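SAV1430 (Staphylococcus aureus subsp. aureus Mu50, PDB 2FFM) is of unknown function but probably acts as an Nfu/NifU-type scaffold protein in iron-sulfur cluster assembly. Local coordinates at residues Ile17-Ser22 and Asp59-Asp64. Residues are numbered along the deposited sequence; the frame is centred on the assembly and turned at random.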
ATOM      1  N   ILE A  17       1.197   5.657  -3.215  1.00 27.02           N
ATOM      2  CA  ILE A  17       2.533   5.635  -2.650  1.00 26.77           C
ATOM      3  C   ILE A  17       3.497   5.130  -3.721  1.00 30.18           C
ATOM      4  O   ILE A  17       3.398   3.987  -4.164  1.00 31.71           O
ATOM      5  CB  ILE A  17       2.577   4.696  -1.434  1.00 26.23           C
ATOM      6  CG1 ILE A  17       1.562   5.169  -0.396  1.00 26.19           C
ATOM      7  CG2 ILE A  17       3.988   4.661  -0.830  1.00 25.51           C
ATOM      8  CD1 ILE A  17       1.442   4.258   0.816  1.00 23.80           C
ATOM      9  N   THR A  18       4.421   5.982  -4.151  1.00 32.02           N
ATOM     10  CA  THR A  18       5.383   5.580  -5.170  1.00 35.71           C
ATOM     11  C   THR A  18       6.668   5.049  -4.527  1.00 38.10           C
ATOM     12  O   THR A  18       7.276   5.715  -3.697  1.00 35.74           O
ATOM     13  CB  THR A  18       5.713   6.756  -6.101  1.00 35.65           C
ATOM     14  OG1 THR A  18       4.498   7.272  -6.659  1.00 39.04           O
ATOM     15  CG2 THR A  18       6.612   6.303  -7.229  1.00 36.87           C
ATOM     16  N   LEU A  19       7.066   3.839  -4.909  1.00 42.56           N
ATOM     17  CA  LEU A  19       8.272   3.223  -4.368  1.00 45.42           C
ATOM     18  C   LEU A  19       9.449   3.368  -5.327  1.00 48.20           C
ATOM     19  O   LEU A  19       9.271   3.701  -6.501  1.00 47.89           O
ATOM     20  CB  LEU A  19       8.019   1.744  -4.067  1.00 45.83           C
ATOM     21  CG  LEU A  19       6.790   1.479  -3.189  1.00 46.47           C
ATOM     22  CD1 LEU A  19       5.563   1.457  -4.075  1.00 49.56           C
ATOM     23  CD2 LEU A  19       6.913   0.163  -2.451  1.00 47.58           C
ATOM     24  N   SER A  20      10.653   3.124  -4.821  1.00 52.06           N
ATOM     25  CA  SER A  20      11.858   3.233  -5.636  1.00 54.69           C
ATOM     26  C   SER A  20      11.995   2.021  -6.554  1.00 56.71           C
ATOM     27  O   SER A  20      12.160   2.162  -7.773  1.00 56.06           O
ATOM     28  CB  SER A  20      13.100   3.371  -4.737  1.00 55.23           C
ATOM     29  OG  SER A  20      13.138   2.396  -3.701  1.00 53.28           O
ATOM     30  N   GLU A  21      11.910   0.835  -5.956  1.00 58.16           N
ATOM     31  CA  GLU A  21      12.018  -0.423  -6.687  1.00 59.19           C
ATOM     32  C   GLU A  21      10.743  -0.668  -7.497  1.00 58.57           C
ATOM     33  O   GLU A  21       9.654  -0.798  -6.936  1.00 56.92           O
ATOM     34  CB  GLU A  21      12.251  -1.574  -5.703  1.00 61.14           C
ATOM     35  CG  GLU A  21      13.045  -2.729  -6.275  1.00 65.47           C
ATOM     36  CD  GLU A  21      13.400  -3.769  -5.225  1.00 68.47           C
ATOM     37  OE1 GLU A  21      14.002  -3.396  -4.193  1.00 69.91           O
ATOM     38  OE2 GLU A  21      13.084  -4.963  -5.433  1.00 70.42           O
ATOM     39  N   SER A  22      10.894  -0.724  -8.818  1.00 58.15           N
ATOM     40  CA  SER A  22       9.775  -0.938  -9.732  1.00 56.33           C
ATOM     41  C   SER A  22       9.460  -2.425  -9.906  1.00 55.31           C
ATOM     42  O   SER A  22      10.288  -3.282  -9.590  1.00 54.31           O
ATOM     43  CB  SER A  22      10.092  -0.307 -11.090  1.00 56.32           C
ATOM     44  OG  SER A  22       8.964  -0.322 -11.939  1.00 54.16           O
ATOM     45  N   ASP A  59       5.704   1.043 -10.559  1.00 41.34           N
ATOM     46  CA  ASP A  59       6.540   1.556  -9.463  1.00 40.98           C
ATOM     47  C   ASP A  59       5.751   2.137  -8.288  1.00 39.97           C
ATOM     48  O   ASP A  59       6.253   3.010  -7.576  1.00 39.81           O
ATOM     49  CB  ASP A  59       7.483   2.640  -9.999  1.00 42.22           C
ATOM     50  CG  ASP A  59       6.754   3.940 -10.343  1.00 44.06           C
ATOM     51  OD1 ASP A  59       5.621   3.870 -10.870  1.00 44.01           O
ATOM     52  OD2 ASP A  59       7.311   5.038 -10.100  1.00 45.92           O
ATOM     53  N   PHE A  60       4.526   1.661  -8.070  1.00 38.42           N
ATOM     54  CA  PHE A  60       3.717   2.205  -6.978  1.00 35.70           C
ATOM     55  C   PHE A  60       2.610   1.290  -6.491  1.00 32.96           C
ATOM     56  O   PHE A  60       2.150   0.407  -7.208  1.00 33.79           O
ATOM     57  CB  PHE A  60       3.065   3.533  -7.403  1.00 34.83           C
ATOM     58  CG  PHE A  60       1.957   3.371  -8.412  1.00 34.10           C
ATOM     59  CD1 PHE A  60       2.217   3.465  -9.777  1.00 35.11           C
ATOM     60  CD2 PHE A  60       0.654   3.083  -7.999  1.00 33.91           C
ATOM     61  CE1 PHE A  60       1.199   3.280 -10.718  1.00 34.70           C
ATOM     62  CE2 PHE A  60      -0.369   2.897  -8.927  1.00 34.73           C
ATOM     63  CZ  PHE A  60      -0.097   2.992 -10.294  1.00 34.92           C
ATOM     64  N   ILE A  61       2.182   1.525  -5.257  1.00 29.23           N
ATOM     65  CA  ILE A  61       1.083   0.775  -4.681  1.00 26.30           C
ATOM     66  C   ILE A  61       0.035   1.781  -4.234  1.00 26.63           C
ATOM     67  O   ILE A  61       0.357   2.815  -3.648  1.00 27.47           O
ATOM     68  CB  ILE A  61       1.484  -0.064  -3.445  1.00 24.64           C
ATOM     69  CG1 ILE A  61       2.079   0.829  -2.370  1.00 27.96           C
ATOM     70  CG2 ILE A  61       2.420  -1.156  -3.841  1.00 24.40           C
ATOM     71  CD1 ILE A  61       2.389   0.088  -1.063  1.00 29.23           C
ATOM     72  N   SER A  62      -1.220   1.498  -4.547  1.00 26.54           N
ATOM     73  CA  SER A  62      -2.305   2.361  -4.124  1.00 24.28           C
ATOM     74  C   SER A  62      -2.992   1.621  -2.990  1.00 23.99           C
ATOM     75  O   SER A  62      -3.584   0.551  -3.169  1.00 20.33           O
ATOM     76  CB  SER A  62      -3.276   2.625  -5.269  1.00 23.77           C
ATOM     77  OG  SER A  62      -2.799   3.652  -6.113  1.00 23.23           O
ATOM     78  N   VAL A  63      -2.876   2.211  -1.813  1.00 23.13           N
ATOM     79  CA  VAL A  63      -3.434   1.662  -0.600  1.00 26.60           C
ATOM     80  C   VAL A  63      -4.823   2.241  -0.333  1.00 28.74           C
ATOM     81  O   VAL A  63      -5.027   3.446  -0.456  1.00 31.34           O
ATOM     82  CB  VAL A  63      -2.485   1.989   0.565  1.00 25.55           C
ATOM     83  CG1 VAL A  63      -3.013   1.421   1.866  1.00 26.31           C
ATOM     84  CG2 VAL A  63      -1.103   1.445   0.250  1.00 23.06           C
ATOM     85  N   ASP A  64      -5.772   1.374   0.006  1.00 30.89           N
ATOM     86  CA  ASP A  64      -7.133   1.788   0.323  1.00 34.09           C
ATOM     87  C   ASP A  64      -7.354   1.543   1.811  1.00 34.93           C
ATOM     88  O   ASP A  64      -7.085   0.450   2.316  1.00 33.72           O
ATOM     89  CB  ASP A  64      -8.178   0.981  -0.463  1.00 36.61           C
ATOM     90  CG  ASP A  64      -8.176   1.290  -1.947  1.00 38.89           C
ATOM     91  OD1 ASP A  64      -8.230   2.473  -2.326  1.00 40.96           O
ATOM     92  OD2 ASP A  64      -8.136   0.337  -2.748  1.00 43.28           O
TER
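Ile-17 and Ile-61 form an antiparallel hydrogen-bonded pair, and their side chains rise from the same face of the sheet. Two nearly straight backbone bonds join them, Ile-17 N to Ile-61 O and Ile-61 N to Ile-17 O, each 3.0 Å. On this buried face Ile-17 CD1, anti to CA (chi2 176°), meets Val-63 CG2 at 3.8 Å, the two side chains crossing at a slant. On the same face Leu-19 reaches across the partner strand: its CD1 comes within 3.5 Å of Phe-60 CA and also touches Ile-61 CG1. The reverse face carries the non-hydrogen-bonded pair Thr-18 and Phe-60. Phe-60 CB packs against Thr-18 CA at 3.8 Å, while the ring leads away from the strand of Thr-18 and makes a cation-pi contact with Lys-16. Thr-18 CG2 turns instead to the Asp-59 carboxylate, and Leu-19 N donates a more bent bond to Asp-59 O (2.9 Å, 144°). Strand 14-19 is flanked by strand 3-8, where Ile-3 touches Ile-17 and Leu-19, and strand 60-65 by strand 51-57, where Ile-54 meets Ile-61 and Val-63; the contact thus joins two hairpins within the antiparallel sheet.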